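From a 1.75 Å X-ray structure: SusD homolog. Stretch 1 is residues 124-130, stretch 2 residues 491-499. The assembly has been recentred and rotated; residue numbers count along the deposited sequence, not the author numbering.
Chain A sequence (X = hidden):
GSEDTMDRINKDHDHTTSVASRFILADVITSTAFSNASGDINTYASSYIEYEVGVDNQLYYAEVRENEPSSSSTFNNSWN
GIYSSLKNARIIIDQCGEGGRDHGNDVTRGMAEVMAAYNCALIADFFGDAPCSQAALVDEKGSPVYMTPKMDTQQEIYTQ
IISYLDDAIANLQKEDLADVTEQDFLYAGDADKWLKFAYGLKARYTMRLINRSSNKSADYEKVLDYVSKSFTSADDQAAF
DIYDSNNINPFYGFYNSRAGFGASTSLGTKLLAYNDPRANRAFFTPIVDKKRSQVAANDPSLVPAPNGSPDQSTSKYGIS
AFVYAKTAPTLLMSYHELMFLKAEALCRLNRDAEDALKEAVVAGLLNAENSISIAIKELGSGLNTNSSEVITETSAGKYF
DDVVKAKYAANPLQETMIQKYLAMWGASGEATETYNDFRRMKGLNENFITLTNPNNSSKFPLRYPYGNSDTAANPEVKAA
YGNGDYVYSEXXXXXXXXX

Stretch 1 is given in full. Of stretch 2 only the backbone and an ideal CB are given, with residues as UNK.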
# COMPACT_ATOMS: atom_id res chain seq x y z
N ALA A 124 9.76 -0.04 -9.29
CA ALA A 124 10.40 -1.35 -9.30
C ALA A 124 9.42 -2.43 -8.91
O ALA A 124 9.38 -3.47 -9.52
CB ALA A 124 11.66 -1.36 -8.38
N ASP A 125 8.62 -2.17 -7.90
CA ASP A 125 7.69 -3.21 -7.39
C ASP A 125 6.58 -3.57 -8.36
O ASP A 125 6.20 -4.77 -8.53
CB ASP A 125 7.09 -2.79 -6.07
CG ASP A 125 8.10 -2.82 -4.98
OD1 ASP A 125 9.16 -3.48 -5.15
OD2 ASP A 125 7.83 -2.15 -3.97
N PHE A 126 6.10 -2.55 -9.05
CA PHE A 126 4.93 -2.74 -9.90
C PHE A 126 5.25 -3.06 -11.32
O PHE A 126 4.56 -3.85 -11.92
CB PHE A 126 3.92 -1.59 -9.74
CG PHE A 126 3.21 -1.70 -8.47
CD1 PHE A 126 3.80 -1.25 -7.29
CD2 PHE A 126 2.04 -2.40 -8.40
CE1 PHE A 126 3.21 -1.48 -6.12
CE2 PHE A 126 1.42 -2.59 -7.24
CZ PHE A 126 2.00 -2.16 -6.08
N PHE A 127 6.33 -2.48 -11.82
CA PHE A 127 6.64 -2.66 -13.22
C PHE A 127 7.83 -3.53 -13.53
O PHE A 127 7.98 -4.00 -14.65
CB PHE A 127 6.76 -1.28 -13.89
CG PHE A 127 5.51 -0.49 -13.77
CD1 PHE A 127 4.48 -0.67 -14.65
CD2 PHE A 127 5.36 0.44 -12.75
CE1 PHE A 127 3.33 0.05 -14.53
CE2 PHE A 127 4.21 1.15 -12.61
CZ PHE A 127 3.18 0.95 -13.49
N GLY A 128 8.64 -3.78 -12.52
CA GLY A 128 9.84 -4.61 -12.66
C GLY A 128 10.98 -3.77 -13.16
O GLY A 128 11.21 -2.65 -12.69
N ASP A 129 11.69 -4.34 -14.13
CA ASP A 129 12.77 -3.65 -14.82
C ASP A 129 12.14 -2.45 -15.51
O ASP A 129 11.07 -2.57 -16.13
CB ASP A 129 13.43 -4.51 -15.86
CG ASP A 129 14.27 -5.63 -15.27
OD1 ASP A 129 14.16 -5.95 -14.06
OD2 ASP A 129 15.03 -6.19 -16.05
N ALA A 130 12.84 -1.32 -15.47
CA ALA A 130 12.25 -0.08 -15.94
C ALA A 130 13.25 1.08 -15.92
O ALA A 130 14.28 1.00 -15.24
CB ALA A 130 11.02 0.27 -14.99
N UNK A 491 7.32 -13.14 -13.54
CA UNK A 491 7.35 -12.50 -12.21
C UNK A 491 8.41 -11.40 -12.18
O UNK A 491 9.33 -11.39 -12.97
CB UNK A 491 7.63 -13.53 -11.12
N UNK A 492 8.31 -10.49 -11.23
CA UNK A 492 9.37 -9.47 -11.06
C UNK A 492 10.60 -10.16 -10.45
O UNK A 492 10.52 -11.28 -9.94
CB UNK A 492 8.90 -8.31 -10.18
N UNK A 493 11.75 -9.50 -10.49
CA UNK A 493 12.98 -10.13 -10.00
C UNK A 493 12.98 -10.58 -8.55
O UNK A 493 13.38 -11.70 -8.24
CB UNK A 493 14.14 -9.15 -10.19
N UNK A 494 12.48 -9.76 -7.65
CA UNK A 494 12.49 -10.15 -6.24
C UNK A 494 11.56 -11.31 -5.98
O UNK A 494 11.62 -11.93 -4.90
CB UNK A 494 12.10 -8.97 -5.35
N UNK A 495 10.78 -11.65 -6.99
CA UNK A 495 9.80 -12.75 -6.88
C UNK A 495 10.32 -13.98 -7.60
O UNK A 495 9.60 -14.95 -7.77
CB UNK A 495 8.44 -12.34 -7.45
N UNK A 496 11.57 -13.91 -8.04
CA UNK A 496 12.19 -15.03 -8.73
C UNK A 496 12.20 -14.86 -10.22
O UNK A 496 12.62 -15.77 -10.97
CB UNK A 496 11.47 -16.33 -8.37
N UNK A 497 11.72 -13.71 -10.69
CA UNK A 497 11.72 -13.43 -12.15
C UNK A 497 13.05 -12.94 -12.67
O UNK A 497 13.99 -12.77 -11.92
CB UNK A 497 10.65 -12.39 -12.49
N UNK A 498 13.14 -12.73 -13.98
CA UNK A 498 14.39 -12.28 -14.60
C UNK A 498 14.29 -10.90 -15.21
O UNK A 498 15.31 -10.33 -15.54
CB UNK A 498 14.83 -13.27 -15.68
N UNK A 499 13.09 -10.38 -15.40
CA UNK A 499 12.96 -9.03 -15.99
C UNK A 499 11.75 -8.29 -15.43
O UNK A 499 11.09 -8.85 -14.54
OXT UNK A 499 11.46 -7.15 -15.81
CB UNK A 499 12.85 -9.12 -17.51

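Position 491 lies out of reach of stretch 1. Its phi of -65° and psi of 161° are extended and suit most residues, proline included. The deposited residue is Pro-491, with a C-gamma exo ring, and it makes no contact here.

Position 492 points its CA-to-CB bond toward the end of the helix in stretch 1. The ideal CB lies 4.6 Å from Gly-128 CA and 4.7 Å from Asp-125 O. The facing surface is backbone, and Gly-128 adds no side chain to it. A small or medium apolar residue would suit: alanine, valine, perhaps isoleucine or threonine. The residue is Val-492, chi1 m. Its CG1 packs 4.0 Å from Asp-125 O and 4.1 Å from Gly-128 CA. An ideal CB on Gly-128 would come 3.8 Å from that same CG1. The backbone O of Val-492 accepts from the amides of positions 495 and 497, which folds the chain into a compact turn.

Position 493 also starts toward stretch 1, its ideal CB 5.0 Å from Asp-129 OD1. Stretch 1 does not enclose the space beyond, so as far as it is concerned polar or large side chains could both fit. The residue is Trp-493, chi1 t. The end of its side chain leads away, and the indole makes no contact with stretch 1. Its backbone N donates to water 1, which in turn donates to Asp-129 OD1.

Position 494 points toward stretch 1, but its ideal CB has nothing of that stretch within 5.5 Å. A side chain must be long to arrive. What waits there is the carboxylate of Asp-125, so a donor is wanted: tryptophan, arginine, lysine or glutamine are all plausible. The residue is Trp-494, chi1 p. Its NE1 donates to Asp-125 OD1 at 2.8 Å, with an N-H...acceptor angle of 145°. The oxygen sits at the edge of the indole, near its plane, where the N-H can reach it.

Position 495 is out of reach and leaves the choice open. It is Ala-495, closing the 3-10 segment.

Position 496 has phi 100° and psi 3°. A CB would be jammed against the carbonyl O of the preceding residue, so glycine is called for. It is Gly-496.

Position 497 has ordinary angles, but an ideal CB would fall 1.7 Å from the O of Pro-491. Glycine fits, and the residue is Gly-497.

Position 498 points away from stretch 1, so many residues would do. It is Ser-498. Its contribution is backbone: waters 2 and 3 each link its O to the carboxylate of Asp-129.

Position 499 ends the chain. Its CB points sideways, 3.9 Å from Asp-129 OD2, so a basic side chain might be expected. The residue is Arg-499, but the end of its side chain leads away. Its CB stays 3.9 Å from Asp-129 OD2, and the terminal carboxylate comes closer, with OXT 3.2 Å from Asp-129 CG. Asp-129 N donates to Arg-499 OXT at 3.3 Å. Asp-129 OD1 lies 3.4 Å from the same OXT, a close approach of like charges. Water 1 donates to Asp-129 OD1 and, weakly, to Arg-499 O, bridging the two acidic groups.

Stretch 2 491-499: PVWWAGGSR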
# COMPACT_ATOMS: atom_id res chain seq x y z
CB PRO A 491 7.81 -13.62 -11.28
CG PRO A 491 7.66 -14.86 -12.01
CD PRO A 491 7.67 -14.57 -13.47
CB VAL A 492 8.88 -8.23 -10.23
CG1 VAL A 492 7.66 -7.65 -10.97
CG2 VAL A 492 8.54 -8.57 -8.75
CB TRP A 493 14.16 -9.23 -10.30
CG TRP A 493 15.46 -9.72 -9.79
CD1 TRP A 493 16.29 -10.62 -10.38
CD2 TRP A 493 16.11 -9.28 -8.60
NE1 TRP A 493 17.43 -10.78 -9.62
CE2 TRP A 493 17.34 -9.96 -8.52
CE3 TRP A 493 15.78 -8.36 -7.58
CZ2 TRP A 493 18.23 -9.78 -7.46
CZ3 TRP A 493 16.67 -8.19 -6.52
CH2 TRP A 493 17.89 -8.90 -6.48
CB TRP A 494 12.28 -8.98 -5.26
CG TRP A 494 11.10 -8.03 -5.43
CD1 TRP A 494 11.19 -6.71 -5.72
CD2 TRP A 494 9.69 -8.30 -5.27
NE1 TRP A 494 9.94 -6.13 -5.74
CE2 TRP A 494 9.00 -7.08 -5.47
CE3 TRP A 494 8.96 -9.44 -4.95
CZ2 TRP A 494 7.61 -6.97 -5.39
CZ3 TRP A 494 7.54 -9.32 -4.86
CH2 TRP A 494 6.90 -8.09 -5.10
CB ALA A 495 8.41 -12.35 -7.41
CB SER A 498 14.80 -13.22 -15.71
OG SER A 498 13.80 -13.23 -16.73
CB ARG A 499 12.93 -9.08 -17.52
CG ARG A 499 11.72 -9.74 -18.14
CD ARG A 499 11.78 -9.66 -19.65
NE ARG A 499 10.57 -10.21 -20.25
CZ ARG A 499 9.48 -9.51 -20.57
NH1 ARG A 499 9.38 -8.22 -20.31
NH2 ARG A 499 8.49 -10.10 -21.18
O HOH W 1 11.83 -7.30 -12.44
O HOH W 2 16.54 -8.22 -16.79
O HOH W 3 15.73 -8.13 -13.36
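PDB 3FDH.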